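Local coordinates for protein nitrophorin Cim l NP (Cimex lectularius, PDB 2IMQ) that carries nitric oxide on a heme in the saliva of the bed bug and delivers it to the victim during feeding, causing vasodilation, at residues T146-D151 / K202-Q207; V174-N179 / A197-K202; H182-V187 / Y233-T238; N190-L195 / T219-Y224. All coordinates share one frame; numbering follows the deposited sequence.

Interaction 1 of 4, residues T146-D151 / K202-Q207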
loop_
_atom_site.group_PDB
_atom_site.type_symbol
_atom_site.label_atom_id
_atom_site.label_comp_id
_atom_site.label_asym_id
_atom_site.label_seq_id
_atom_site.Cartn_x
_atom_site.Cartn_y
_atom_site.Cartn_z
ATOM N N THR A 146 2.629 -10.108 -17.689
ATOM C CA THR A 146 2.134 -8.742 -17.635
ATOM C C THR A 146 3.090 -7.875 -16.861
ATOM O O THR A 146 4.007 -8.334 -16.203
ATOM C CB THR A 146 0.799 -8.616 -16.960
ATOM O OG1 THR A 146 0.936 -8.664 -15.516
ATOM C CG2 THR A 146 -0.169 -9.653 -17.444
ATOM N N LYS A 147 2.845 -6.568 -16.882
ATOM C CA LYS A 147 3.645 -5.622 -16.168
ATOM C C LYS A 147 3.143 -5.396 -14.751
ATOM O O LYS A 147 3.719 -4.608 -14.023
ATOM C CB LYS A 147 3.667 -4.289 -16.880
ATOM C CG LYS A 147 2.356 -3.510 -16.789
ATOM C CD LYS A 147 2.332 -2.215 -17.574
ATOM C CE LYS A 147 0.949 -1.614 -17.512
ATOM N NZ LYS A 147 0.916 -0.561 -16.549
ATOM N N TYR A 148 2.044 -6.046 -14.384
ATOM C CA TYR A 148 1.392 -5.718 -13.109
ATOM C C TYR A 148 2.146 -6.409 -11.951
ATOM O O TYR A 148 2.658 -7.502 -12.064
ATOM C CB TYR A 148 -0.066 -6.118 -13.145
ATOM C CG TYR A 148 -0.824 -5.509 -14.317
ATOM C CD1 TYR A 148 -1.411 -6.302 -15.296
ATOM C CD2 TYR A 148 -0.873 -4.153 -14.499
ATOM C CE1 TYR A 148 -2.056 -5.752 -16.388
ATOM C CE2 TYR A 148 -1.500 -3.595 -15.610
ATOM C CZ TYR A 148 -2.103 -4.380 -16.527
ATOM O OH TYR A 148 -2.679 -3.805 -17.614
ATOM N N ALA A 149 2.135 -5.739 -10.790
ATOM C CA ALA A 149 2.866 -6.183 -9.622
ATOM C C ALA A 149 2.056 -7.207 -8.822
ATOM O O ALA A 149 1.713 -7.020 -7.661
ATOM C CB ALA A 149 3.292 -5.006 -8.782
ATOM N N TYR A 150 1.768 -8.312 -9.476
ATOM C CA TYR A 150 1.097 -9.445 -8.890
ATOM C C TYR A 150 1.989 -10.693 -9.029
ATOM O O TYR A 150 2.636 -10.892 -10.064
ATOM C CB TYR A 150 -0.227 -9.754 -9.577
ATOM C CG TYR A 150 -1.001 -10.881 -8.935
ATOM C CD1 TYR A 150 -1.773 -10.636 -7.849
ATOM C CD2 TYR A 150 -0.945 -12.176 -9.431
ATOM C CE1 TYR A 150 -2.462 -11.650 -7.232
ATOM C CE2 TYR A 150 -1.631 -13.188 -8.842
ATOM C CZ TYR A 150 -2.426 -12.935 -7.751
ATOM O OH TYR A 150 -3.110 -13.954 -7.108
ATOM N N ASP A 151 2.022 -11.515 -7.991
ATOM C CA ASP A 151 2.540 -12.852 -8.082
ATOM C C ASP A 151 1.696 -13.674 -7.121
ATOM O O ASP A 151 1.339 -13.233 -6.019
ATOM C CB ASP A 151 4.003 -12.823 -7.641
ATOM C CG ASP A 151 4.745 -14.133 -7.883
ATOM O OD1 ASP A 151 4.470 -15.097 -7.164
ATOM O OD2 ASP A 151 5.617 -14.228 -8.766
ATOM N N LYS A 202 -8.994 -3.478 -13.731
ATOM C CA LYS A 202 -9.982 -4.415 -14.245
ATOM C C LYS A 202 -9.433 -5.337 -15.304
ATOM O O LYS A 202 -9.876 -6.458 -15.428
ATOM C CB LYS A 202 -11.178 -3.652 -14.810
ATOM C CG LYS A 202 -10.886 -2.785 -15.972
ATOM C CD LYS A 202 -12.165 -2.089 -16.556
ATOM C CE LYS A 202 -12.649 -1.000 -15.663
ATOM N NZ LYS A 202 -11.637 0.005 -15.121
ATOM N N LYS A 203 -8.466 -4.844 -16.064
ATOM C CA LYS A 203 -7.760 -5.683 -17.075
ATOM C C LYS A 203 -6.911 -6.735 -16.409
ATOM O O LYS A 203 -6.950 -7.903 -16.810
ATOM C CB LYS A 203 -6.900 -4.819 -17.968
ATOM C CG LYS A 203 -7.673 -3.765 -18.754
ATOM C CD LYS A 203 -6.655 -2.999 -19.667
ATOM C CE LYS A 203 -7.279 -1.926 -20.452
ATOM N NZ LYS A 203 -8.070 -2.621 -21.492
ATOM N N ALA A 204 -6.191 -6.362 -15.366
ATOM C CA ALA A 204 -5.456 -7.321 -14.574
ATOM C C ALA A 204 -6.382 -8.386 -14.006
ATOM O O ALA A 204 -6.094 -9.573 -14.107
ATOM C CB ALA A 204 -4.703 -6.592 -13.483
ATOM N N LYS A 205 -7.524 -7.963 -13.471
ATOM C CA LYS A 205 -8.470 -8.935 -12.951
ATOM C C LYS A 205 -9.075 -9.843 -14.009
ATOM O O LYS A 205 -9.275 -11.021 -13.734
ATOM C CB LYS A 205 -9.582 -8.259 -12.161
ATOM C CG LYS A 205 -9.101 -7.582 -10.932
ATOM C CD LYS A 205 -10.192 -6.751 -10.339
ATOM C CE LYS A 205 -9.998 -6.597 -8.927
ATOM N NZ LYS A 205 -11.263 -5.920 -8.372
ATOM N N GLU A 206 -9.299 -9.336 -15.204
ATOM C CA GLU A 206 -9.778 -10.165 -16.317
ATOM C C GLU A 206 -8.779 -11.271 -16.633
ATOM O O GLU A 206 -9.171 -12.375 -17.052
ATOM C CB GLU A 206 -9.927 -9.329 -17.551
ATOM C CG GLU A 206 -11.143 -8.454 -17.560
ATOM C CD GLU A 206 -11.203 -7.517 -18.760
ATOM O OE1 GLU A 206 -12.055 -6.586 -18.721
ATOM O OE2 GLU A 206 -10.402 -7.664 -19.720
ATOM N N GLN A 207 -7.500 -10.956 -16.442
ATOM C CA GLN A 207 -6.370 -11.899 -16.619
ATOM C C GLN A 207 -6.110 -12.721 -15.384
ATOM O O GLN A 207 -5.107 -13.407 -15.281
ATOM C CB GLN A 207 -5.063 -11.188 -16.978
ATOM C CG GLN A 207 -4.986 -10.649 -18.381
ATOM C CD GLN A 207 -3.579 -10.329 -18.864
ATOM O OE1 GLN A 207 -2.700 -11.226 -19.034
ATOM N NE2 GLN A 207 -3.352 -9.044 -19.106
#
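Tyr-148 lays one face of its ring against the methyl group of Ala-204, a CH-pi contact in which CB of Ala-204 stands 4.1 Å from the centroid of the ring of Tyr-148. The line from the centroid to CB runs 25° off the ring normal, and the methyl is displaced toward the rim, where CB of Ala-204 is nearest to CD1 of Tyr-148, at 3.8 Å. CG of Tyr-148 is anti to the carbonyl carbon (chi1 -55°), which sets CG on the side of helix 201-206. The opposite face of the ring carries the CG methylene of Lys-147.

Just past the helix, Gln-207 reaches tip to tip toward Thr-146. In one of its two conformers, OE1 of Gln-207 comes to 3.4 Å from CG2 of Thr-146. The hydroxyl of Thr-146 is occupied within the loop: OG1 accepts from the backbone N of Tyr-148 at 3.1 Å, closing an ST turn, and also bonds Thr-144 OG1.

No hydrogen bond joins the two segments. Between the helix and this part of the loop that links strands 127-135 and 165-169, the contact is van der Waals, a methyl over an aromatic face and an amide end against a methyl.

Interaction 2 of 4, residues V174-N179 / A197-K202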
loop_
_atom_site.group_PDB
_atom_site.type_symbol
_atom_site.label_atom_id
_atom_site.label_comp_id
_atom_site.label_asym_id
_atom_site.label_seq_id
_atom_site.Cartn_x
_atom_site.Cartn_y
_atom_site.Cartn_z
ATOM N N VAL A 174 -0.222 -0.503 -12.162
ATOM C CA VAL A 174 -1.490 -0.327 -12.881
ATOM C C VAL A 174 -1.603 1.181 -13.263
ATOM O O VAL A 174 -1.448 2.025 -12.395
ATOM C CB VAL A 174 -2.691 -0.760 -12.000
ATOM C CG1 VAL A 174 -3.975 -0.318 -12.594
ATOM C CG2 VAL A 174 -2.666 -2.262 -11.823
ATOM N N ARG A 175 -1.927 1.426 -14.514
ATOM C CA ARG A 175 -2.000 2.804 -15.016
ATOM C C ARG A 175 -3.312 3.025 -15.768
ATOM O O ARG A 175 -4.101 2.114 -15.930
ATOM C CB ARG A 175 -0.799 3.123 -15.890
ATOM C CG ARG A 175 0.560 2.935 -15.179
ATOM C CD ARG A 175 0.751 4.002 -14.134
ATOM N NE ARG A 175 2.046 4.009 -13.481
ATOM C CZ ARG A 175 2.299 3.428 -12.316
ATOM N NH1 ARG A 175 1.364 2.715 -11.693
ATOM N NH2 ARG A 175 3.490 3.538 -11.781
ATOM N N VAL A 176 -3.516 4.269 -16.174
ATOM C CA VAL A 176 -4.677 4.626 -16.948
ATOM C C VAL A 176 -4.307 4.547 -18.410
ATOM O O VAL A 176 -3.429 5.282 -18.873
ATOM C CB VAL A 176 -5.127 6.040 -16.528
ATOM C CG1 VAL A 176 -6.135 6.641 -17.495
ATOM C CG2 VAL A 176 -5.746 6.043 -15.120
ATOM N N GLU A 177 -4.997 3.690 -19.136
ATOM C CA GLU A 177 -4.691 3.401 -20.513
ATOM C C GLU A 177 -5.562 4.266 -21.441
ATOM O O GLU A 177 -6.479 3.796 -22.083
ATOM C CB GLU A 177 -4.900 1.912 -20.758
ATOM C CG GLU A 177 -4.268 1.450 -22.055
ATOM C CD GLU A 177 -4.231 -0.028 -22.256
ATOM O OE1 GLU A 177 -4.187 -0.776 -21.256
ATOM O OE2 GLU A 177 -4.204 -0.421 -23.460
ATOM N N THR A 178 -5.218 5.533 -21.520
ATOM C CA THR A 178 -5.718 6.448 -22.526
ATOM C C THR A 178 -4.684 7.527 -22.699
ATOM O O THR A 178 -3.653 7.568 -22.030
ATOM C CB THR A 178 -7.087 7.013 -22.131
ATOM O OG1 THR A 178 -7.673 7.723 -23.225
ATOM C CG2 THR A 178 -7.052 7.953 -20.951
ATOM N N ASN A 179 -4.932 8.450 -23.619
ATOM C CA ASN A 179 -3.981 9.507 -23.835
ATOM C C ASN A 179 -4.113 10.594 -22.780
ATOM O O ASN A 179 -5.123 10.709 -22.089
ATOM C CB ASN A 179 -4.118 10.069 -25.261
ATOM C CG ASN A 179 -5.451 10.727 -25.452
ATOM O OD1 ASN A 179 -5.643 11.855 -24.995
ATOM N ND2 ASN A 179 -6.347 10.063 -26.134
ATOM N N ALA A 197 -12.638 4.137 -15.893
ATOM C CA ALA A 197 -12.990 3.175 -16.938
ATOM C C ALA A 197 -11.759 2.718 -17.753
ATOM O O ALA A 197 -11.747 1.626 -18.252
ATOM C CB ALA A 197 -14.065 3.694 -17.828
ATOM N N PHE A 198 -10.716 3.537 -17.803
ATOM C CA PHE A 198 -9.470 3.265 -18.553
ATOM C C PHE A 198 -8.377 2.690 -17.653
ATOM O O PHE A 198 -7.320 2.319 -18.148
ATOM C CB PHE A 198 -8.985 4.540 -19.225
ATOM C CG PHE A 198 -9.978 5.094 -20.163
ATOM C CD1 PHE A 198 -10.761 6.175 -19.816
ATOM C CD2 PHE A 198 -10.157 4.528 -21.411
ATOM C CE1 PHE A 198 -11.705 6.662 -20.677
ATOM C CE2 PHE A 198 -11.111 5.068 -22.280
ATOM C CZ PHE A 198 -11.868 6.101 -21.895
ATOM N N ASP A 199 -8.605 2.621 -16.347
ATOM C CA ASP A 199 -7.646 2.090 -15.444
ATOM C C ASP A 199 -7.476 0.585 -15.681
ATOM O O ASP A 199 -8.407 -0.138 -15.976
ATOM C CB ASP A 199 -8.094 2.379 -13.991
ATOM C CG ASP A 199 -7.172 1.747 -13.000
ATOM O OD1 ASP A 199 -6.094 2.327 -12.691
ATOM O OD2 ASP A 199 -7.499 0.667 -12.421
ATOM N N GLN A 200 -6.233 0.140 -15.498
ATOM C CA GLN A 200 -5.865 -1.263 -15.839
ATOM C C GLN A 200 -6.176 -2.301 -14.766
ATOM O O GLN A 200 -6.026 -3.470 -15.021
ATOM C CB GLN A 200 -4.395 -1.309 -16.226
ATOM C CG GLN A 200 -4.082 -0.617 -17.531
ATOM C CD GLN A 200 -2.649 -0.389 -17.784
ATOM O OE1 GLN A 200 -1.854 -0.161 -16.870
ATOM N NE2 GLN A 200 -2.305 -0.323 -19.068
ATOM N N LEU A 201 -6.662 -1.919 -13.589
ATOM C CA LEU A 201 -6.907 -2.941 -12.572
ATOM C C LEU A 201 -7.929 -3.933 -13.084
ATOM O O LEU A 201 -7.779 -5.142 -12.906
ATOM C CB LEU A 201 -7.310 -2.313 -11.246
ATOM C CG LEU A 201 -7.537 -3.349 -10.119
ATOM C CD1 LEU A 201 -6.269 -4.106 -9.828
ATOM C CD2 LEU A 201 -8.020 -2.593 -8.892
ATOM N N LYS A 202 -8.994 -3.478 -13.731
ATOM C CA LYS A 202 -9.982 -4.415 -14.245
ATOM C C LYS A 202 -9.433 -5.337 -15.304
ATOM O O LYS A 202 -9.876 -6.458 -15.428
ATOM C CB LYS A 202 -11.178 -3.652 -14.810
ATOM C CG LYS A 202 -10.886 -2.785 -15.972
ATOM C CD LYS A 202 -12.165 -2.089 -16.556
ATOM C CE LYS A 202 -12.649 -1.000 -15.663
ATOM N NZ LYS A 202 -11.637 0.005 -15.121
#
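Gln-200 lays its extended side chain over the backbone of Arg-175, CG coming to 3.2 Å from the carbonyl O of Arg-175, beside a single beta bridge that pairs Val-176 with Asp-199. The two short segments of this DNase I-like fold run nearly antiparallel, 169° apart, one in the loop after strand 165-169, the other leading into helix 201-206. The amide of Gln-200 works at both ends. Its OE1 accepts from the backbone N of Arg-175 at 2.8 Å and also bonds Lys-147 NZ, whereas NE2 gives a nearly straight bond of 2.9 Å to OE1 of Glu-177. That carboxylate oxygen lies in the amide plane, and the carboxylate is turned 81° from it. These partners at both ends would fix the rotation of the amide.

Backbone bonds join Gln-200 N to Arg-175 O and Glu-177 N to Phe-198 O. On the Val-174 side of the bridge, CG1 of Val-174, anti to the backbone N (chi1 168°), is set against the start of the helix, 3.3 Å from the backbone N of Leu-201. The same N-H is capped by OD2 of Asp-199, and OD1 of Asp-199 forms a salt bridge with Arg-244 of strand 243-248. At the other end Phe-198 packs against CG1 of Val-176 through its CB, and one face of its ring receives Thr-178, whose CB stands 4.2 Å from the ring centroid of Phe-198.

Interaction 3 of 4, residues H182-V187 / Y233-T238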
loop_
_atom_site.group_PDB
_atom_site.type_symbol
_atom_site.label_atom_id
_atom_site.label_comp_id
_atom_site.label_asym_id
_atom_site.label_seq_id
_atom_site.Cartn_x
_atom_site.Cartn_y
_atom_site.Cartn_z
ATOM N N HIS A 182 -7.135 13.347 -23.060
ATOM C CA HIS A 182 -8.422 12.881 -22.610
ATOM C C HIS A 182 -8.438 12.714 -21.102
ATOM O O HIS A 182 -9.378 13.094 -20.434
ATOM C CB HIS A 182 -8.779 11.616 -23.343
ATOM C CG HIS A 182 -10.144 11.117 -23.062
ATOM N ND1 HIS A 182 -11.278 11.882 -23.265
ATOM C CD2 HIS A 182 -10.573 9.922 -22.618
ATOM C CE1 HIS A 182 -12.342 11.160 -22.949
ATOM N NE2 HIS A 182 -11.939 9.969 -22.529
ATOM N N ALA A 183 -7.393 12.100 -20.560
ATOM C CA ALA A 183 -7.315 11.908 -19.136
ATOM C C ALA A 183 -7.371 13.243 -18.383
ATOM O O ALA A 183 -8.133 13.386 -17.410
ATOM C CB ALA A 183 -5.996 11.186 -18.787
ATOM N N LYS A 184 -6.599 14.209 -18.847
ATOM C CA LYS A 184 -6.599 15.504 -18.178
ATOM C C LYS A 184 -7.959 16.204 -18.273
ATOM O O LYS A 184 -8.428 16.823 -17.311
ATOM C CB LYS A 184 -5.486 16.379 -18.663
ATOM C CG LYS A 184 -5.405 17.737 -17.930
ATOM C CD LYS A 184 -5.134 17.582 -16.439
ATOM C CE LYS A 184 -4.587 18.860 -15.802
ATOM N NZ LYS A 184 -5.376 20.009 -16.204
ATOM N N SER A 185 -8.620 16.068 -19.414
ATOM C CA SER A 185 -9.964 16.616 -19.524
ATOM C C SER A 185 -10.914 15.987 -18.521
ATOM O O SER A 185 -11.690 16.696 -17.906
ATOM C CB SER A 185 -10.502 16.415 -20.927
ATOM O OG SER A 185 -11.792 16.976 -21.062
ATOM N N LEU A 186 -10.874 14.662 -18.335
ATOM C CA LEU A 186 -11.707 14.020 -17.354
ATOM C C LEU A 186 -11.371 14.444 -15.937
ATOM O O LEU A 186 -12.258 14.662 -15.132
ATOM C CB LEU A 186 -11.654 12.497 -17.539
ATOM C CG LEU A 186 -12.296 11.954 -18.803
ATOM C CD1 LEU A 186 -12.014 10.505 -19.013
ATOM C CD2 LEU A 186 -13.837 12.068 -18.770
ATOM N N VAL A 187 -10.084 14.630 -15.644
ATOM C CA VAL A 187 -9.693 15.160 -14.356
ATOM C C VAL A 187 -10.327 16.552 -14.154
ATOM O O VAL A 187 -10.877 16.858 -13.106
ATOM C CB VAL A 187 -8.202 15.208 -14.219
ATOM C CG1 VAL A 187 -7.778 15.980 -12.971
ATOM C CG2 VAL A 187 -7.586 13.774 -14.179
ATOM N N TYR A 233 -0.224 18.561 -12.906
ATOM C CA TYR A 233 0.226 17.330 -13.579
ATOM C C TYR A 233 1.325 17.616 -14.549
ATOM O O TYR A 233 1.259 18.573 -15.325
ATOM C CB TYR A 233 -0.893 16.583 -14.276
ATOM C CG TYR A 233 -1.864 15.973 -13.310
ATOM C CD1 TYR A 233 -3.027 16.610 -12.996
ATOM C CD2 TYR A 233 -1.606 14.749 -12.708
ATOM C CE1 TYR A 233 -3.904 16.090 -12.105
ATOM C CE2 TYR A 233 -2.458 14.223 -11.826
ATOM C CZ TYR A 233 -3.614 14.873 -11.505
ATOM O OH TYR A 233 -4.535 14.409 -10.615
ATOM N N ASP A 234 2.344 16.801 -14.463
ATOM C CA ASP A 234 3.309 16.632 -15.509
ATOM C C ASP A 234 2.724 15.680 -16.553
ATOM O O ASP A 234 2.653 14.446 -16.337
ATOM C CB ASP A 234 4.588 16.095 -14.908
ATOM C CG ASP A 234 5.645 15.835 -15.946
ATOM O OD1 ASP A 234 5.346 15.892 -17.136
ATOM O OD2 ASP A 234 6.822 15.506 -15.653
ATOM N N LEU A 235 2.304 16.239 -17.686
ATOM C CA LEU A 235 1.567 15.497 -18.669
ATOM C C LEU A 235 2.409 14.727 -19.664
ATOM O O LEU A 235 1.878 14.171 -20.605
ATOM C CB LEU A 235 0.512 16.367 -19.346
ATOM C CG LEU A 235 -0.501 16.928 -18.334
ATOM C CD1 LEU A 235 -1.228 18.104 -18.918
ATOM C CD2 LEU A 235 -1.435 15.836 -17.802
ATOM N N SER A 236 3.713 14.597 -19.362
ATOM C CA SER A 236 4.575 13.572 -19.962
ATOM C C SER A 236 4.121 12.133 -19.700
ATOM O O SER A 236 4.470 11.220 -20.425
ATOM C CB SER A 236 6.031 13.692 -19.509
ATOM O OG SER A 236 6.210 13.444 -18.135
ATOM N N ALA A 237 3.301 11.937 -18.676
ATOM C CA ALA A 237 2.602 10.675 -18.430
ATOM C C ALA A 237 1.110 10.938 -18.327
ATOM O O ALA A 237 0.647 11.940 -17.798
ATOM C CB ALA A 237 3.115 10.062 -17.131
ATOM N N THR A 238 0.350 9.975 -18.786
ATOM C CA THR A 238 -1.095 10.023 -18.543
ATOM C C THR A 238 -1.352 9.951 -17.063
ATOM O O THR A 238 -0.901 9.030 -16.374
ATOM C CB THR A 238 -1.800 8.858 -19.242
ATOM O OG1 THR A 238 -1.581 9.027 -20.655
ATOM C CG2 THR A 238 -3.282 8.853 -18.980
#
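Helix 180-188 rests here on the loop that leads to strand 243-248, where an Asx turn and a type I beta turn from Asp-234 to Ala-237 shape the chain. The ring of Tyr-233 meets two residues one helical turn apart. CE of Lys-184 approaches CD1 of Tyr-233 at 3.9 Å, and CG1 of Val-187 lies 4.0 Å from CE1 of Tyr-233, both side chains crossing the tyrosine obliquely. CG of Lys-184 is anti to the backbone N (chi1 -177°); the chain bends at chi2 and chi4, and CD and CE meet the tyrosine while NZ forms a salt bridge with Asp-188.

Toward the start of the helix, CB of Lys-184 faces CD2 of Leu-235, and CB of Ala-183 touches CG2 of Thr-238 at 3.6 Å. Thr-238 thus offers its methyl to the helix, while its OG1 bonds the carbonyl of Thr-178. The hydroxyl of Tyr-233 likewise bonds the carbonyl of Pro-222.

Within the turn, OD1 of Asp-234 accepts from both the backbone N and OG of Ser-236, at 3.0 and 2.8 Å, from the same face of the carboxylate plane. Two donors thereby hold this oxygen while Leu-235 faces the helix.

Across the two segments there is no hydrogen bond. Carbon atoms make the contact, and the polar ends of Lys-184, Tyr-233 and Thr-238 find partners in neighbouring parts of the chain.

Interaction 4 of 4, residues N190-L195 / T219-Y224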
loop_
_atom_site.group_PDB
_atom_site.type_symbol
_atom_site.label_atom_id
_atom_site.label_comp_id
_atom_site.label_asym_id
_atom_site.label_seq_id
_atom_site.Cartn_x
_atom_site.Cartn_y
_atom_site.Cartn_z
ATOM N N ASN A 190 -13.713 16.513 -13.168
ATOM C CA ASN A 190 -13.919 15.654 -12.010
ATOM C C ASN A 190 -14.662 14.382 -12.343
ATOM O O ASN A 190 -15.435 13.852 -11.515
ATOM C CB ASN A 190 -14.618 16.341 -10.809
ATOM C CG ASN A 190 -14.351 15.609 -9.519
ATOM O OD1 ASN A 190 -13.200 15.156 -9.302
ATOM N ND2 ASN A 190 -15.386 15.398 -8.692
ATOM N N ASN A 191 -14.457 13.844 -13.548
ATOM C CA ASN A 191 -15.150 12.606 -13.893
ATOM C C ASN A 191 -14.231 11.434 -13.568
ATOM O O ASN A 191 -13.617 10.817 -14.426
ATOM C CB ASN A 191 -15.562 12.609 -15.366
ATOM C CG ASN A 191 -16.458 11.467 -15.708
ATOM O OD1 ASN A 191 -16.693 10.566 -14.885
ATOM N ND2 ASN A 191 -16.929 11.443 -16.978
ATOM N N ILE A 192 -14.179 11.163 -12.282
ATOM C CA ILE A 192 -13.280 10.142 -11.749
ATOM C C ILE A 192 -13.682 8.771 -12.237
ATOM O O ILE A 192 -12.842 8.025 -12.713
ATOM C CB ILE A 192 -13.319 10.192 -10.192
ATOM C CG1 ILE A 192 -12.868 11.553 -9.697
ATOM C CG2 ILE A 192 -12.467 9.108 -9.583
ATOM C CD1 ILE A 192 -11.530 12.078 -10.135
ATOM N N ASP A 193 -14.952 8.432 -12.189
ATOM C CA ASP A 193 -15.400 7.123 -12.613
ATOM C C ASP A 193 -15.215 6.964 -14.124
ATOM O O ASP A 193 -14.913 5.878 -14.612
ATOM C CB ASP A 193 -16.848 6.890 -12.241
ATOM C CG ASP A 193 -17.090 6.780 -10.795
ATOM O OD1 ASP A 193 -16.143 6.570 -10.013
ATOM O OD2 ASP A 193 -18.267 6.898 -10.344
ATOM N N GLY A 194 -15.336 8.047 -14.865
ATOM C CA GLY A 194 -15.129 8.013 -16.293
ATOM C C GLY A 194 -13.692 7.728 -16.618
ATOM O O GLY A 194 -13.384 6.964 -17.549
ATOM N N LEU A 195 -12.775 8.321 -15.890
ATOM C CA LEU A 195 -11.347 8.073 -16.101
ATOM C C LEU A 195 -10.958 6.667 -15.614
ATOM O O LEU A 195 -10.156 5.959 -16.245
ATOM C CB LEU A 195 -10.498 9.167 -15.473
ATOM C CG LEU A 195 -8.995 9.090 -15.768
ATOM C CD1 LEU A 195 -8.752 9.074 -17.233
ATOM C CD2 LEU A 195 -8.284 10.164 -15.094
ATOM N N THR A 219 -12.490 8.441 -5.156
ATOM C CA THR A 219 -13.093 9.752 -5.406
ATOM C C THR A 219 -12.086 10.848 -5.624
ATOM O O THR A 219 -12.492 11.987 -5.828
ATOM C CB THR A 219 -14.024 10.147 -4.236
ATOM O OG1 THR A 219 -13.249 10.321 -3.056
ATOM C CG2 THR A 219 -14.966 9.078 -3.957
ATOM N N PHE A 220 -10.801 10.545 -5.521
ATOM C CA PHE A 220 -9.740 11.479 -5.646
ATOM C C PHE A 220 -9.143 11.383 -7.038
ATOM O O PHE A 220 -9.167 10.358 -7.720
ATOM C CB PHE A 220 -8.684 11.256 -4.563
ATOM C CG PHE A 220 -8.188 9.823 -4.413
ATOM C CD1 PHE A 220 -7.027 9.404 -5.022
ATOM C CD2 PHE A 220 -8.861 8.935 -3.606
ATOM C CE1 PHE A 220 -6.572 8.107 -4.849
ATOM C CE2 PHE A 220 -8.425 7.661 -3.445
ATOM C CZ PHE A 220 -7.251 7.259 -4.067
ATOM N N LYS A 221 -8.518 12.487 -7.425
ATOM C CA LYS A 221 -7.879 12.616 -8.694
ATOM C C LYS A 221 -6.612 11.762 -8.744
ATOM O O LYS A 221 -6.104 11.349 -7.709
ATOM C CB LYS A 221 -7.542 14.057 -9.022
ATOM C CG LYS A 221 -8.808 14.846 -9.156
ATOM C CD LYS A 221 -8.521 16.295 -9.309
ATOM C CE LYS A 221 -9.827 17.079 -9.357
ATOM N NZ LYS A 221 -10.836 16.585 -10.307
ATOM N N PRO A 222 -6.175 11.414 -9.946
ATOM C CA PRO A 222 -4.963 10.640 -10.081
ATOM C C PRO A 222 -3.852 11.166 -9.210
ATOM O O PRO A 222 -3.670 12.379 -9.087
ATOM C CB PRO A 222 -4.647 10.773 -11.556
ATOM C CG PRO A 222 -6.032 10.822 -12.169
ATOM C CD PRO A 222 -6.800 11.691 -11.243
ATOM N N THR A 223 -3.029 10.260 -8.704
ATOM C CA THR A 223 -1.971 10.609 -7.758
ATOM C C THR A 223 -0.585 10.747 -8.417
ATOM O O THR A 223 0.414 10.989 -7.736
ATOM C CB THR A 223 -1.895 9.555 -6.671
ATOM O OG1 THR A 223 -1.646 8.257 -7.256
ATOM C CG2 THR A 223 -3.175 9.518 -5.858
ATOM N N TYR A 224 -0.533 10.683 -9.727
ATOM C CA TYR A 224 0.644 10.716 -10.514
ATOM C C TYR A 224 0.254 11.217 -11.908
ATOM O O TYR A 224 -0.878 11.006 -12.326
ATOM C CB TYR A 224 1.240 9.305 -10.590
ATOM C CG TYR A 224 2.313 9.012 -11.529
ATOM C CD1 TYR A 224 3.646 9.194 -11.195
ATOM C CD2 TYR A 224 2.014 8.530 -12.793
ATOM C CE1 TYR A 224 4.661 8.862 -12.078
ATOM C CE2 TYR A 224 3.013 8.127 -13.653
ATOM C CZ TYR A 224 4.341 8.337 -13.310
ATOM O OH TYR A 224 5.378 8.032 -14.168
HETATM O O HOH W 1 -11.927 14.481 -6.972
HETATM O O HOH W 2 -14.900 13.153 -6.526
#
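Asn-190 and Lys-221 meet at about a right angle, with OD1 of Asn-190 accepting from NZ of Lys-221 at 2.9 Å. Asn-190 ends the preceding helix in a Schellman motif, with positive phi. The donor is tilted 28° from the carbonyl plane of its amide, and NZ has a second partner in the carbonyl of Val-187; two carbonyl oxygens near the C-terminal end of helix 180-188 would suit the positive charge. Two waters extend the link. One donates to Asn-190 OD1 and to Thr-219 O; the other accepts from Asn-190 ND2 and donates to the same Thr-219 O, which therefore receives both.

Next comes Asn-191, the N-cap of helix 192-196. Its OD1 accepts from the backbone N of Gly-194 at 2.9 Å, starting the new helix directly after the old one ends.

Ile-192, in the first turn, has the largest share of the contact. Its CD1 packs 4.0 Å from CG of Lys-221 and 3.8 Å from the carbonyl O of Phe-220, while CG1 lies near Thr-219 O. CD1 and CG1 thus touch backbone carbonyls of the loop beside the polar cluster. The Phe-220 carbonyl itself is bonded by Trp-241 NE1.

One turn further on, Leu-195 meets the proline at its CG, CD2 of Leu-195 reaching 3.7 Å from CG of Pro-222.

How the interactions relate
All four contacts are partly buried and lie away from the heme pocket. Interactions 1 and 2 both use helix 201-206 and touch each other, through a hydrogen bond and the packing of Tyr-148 on Gln-200. Interaction 2 is the largest and the richest in direct hydrogen bonds, with five of its nine touching residues buried, whereas interactions 1 and 3 have no hydrogen bond between their segments. Interaction 4 is mixed: Ile-192, Leu-195 and Pro-222 are buried, while its waters gather at the exposed Asn-190 and Thr-219. Interactions 3 and 4 pack successive helices on one long loop and are bridged by hydrogen bonds. Leu-195 also meets Val-176, linking interaction 4 to interaction 2.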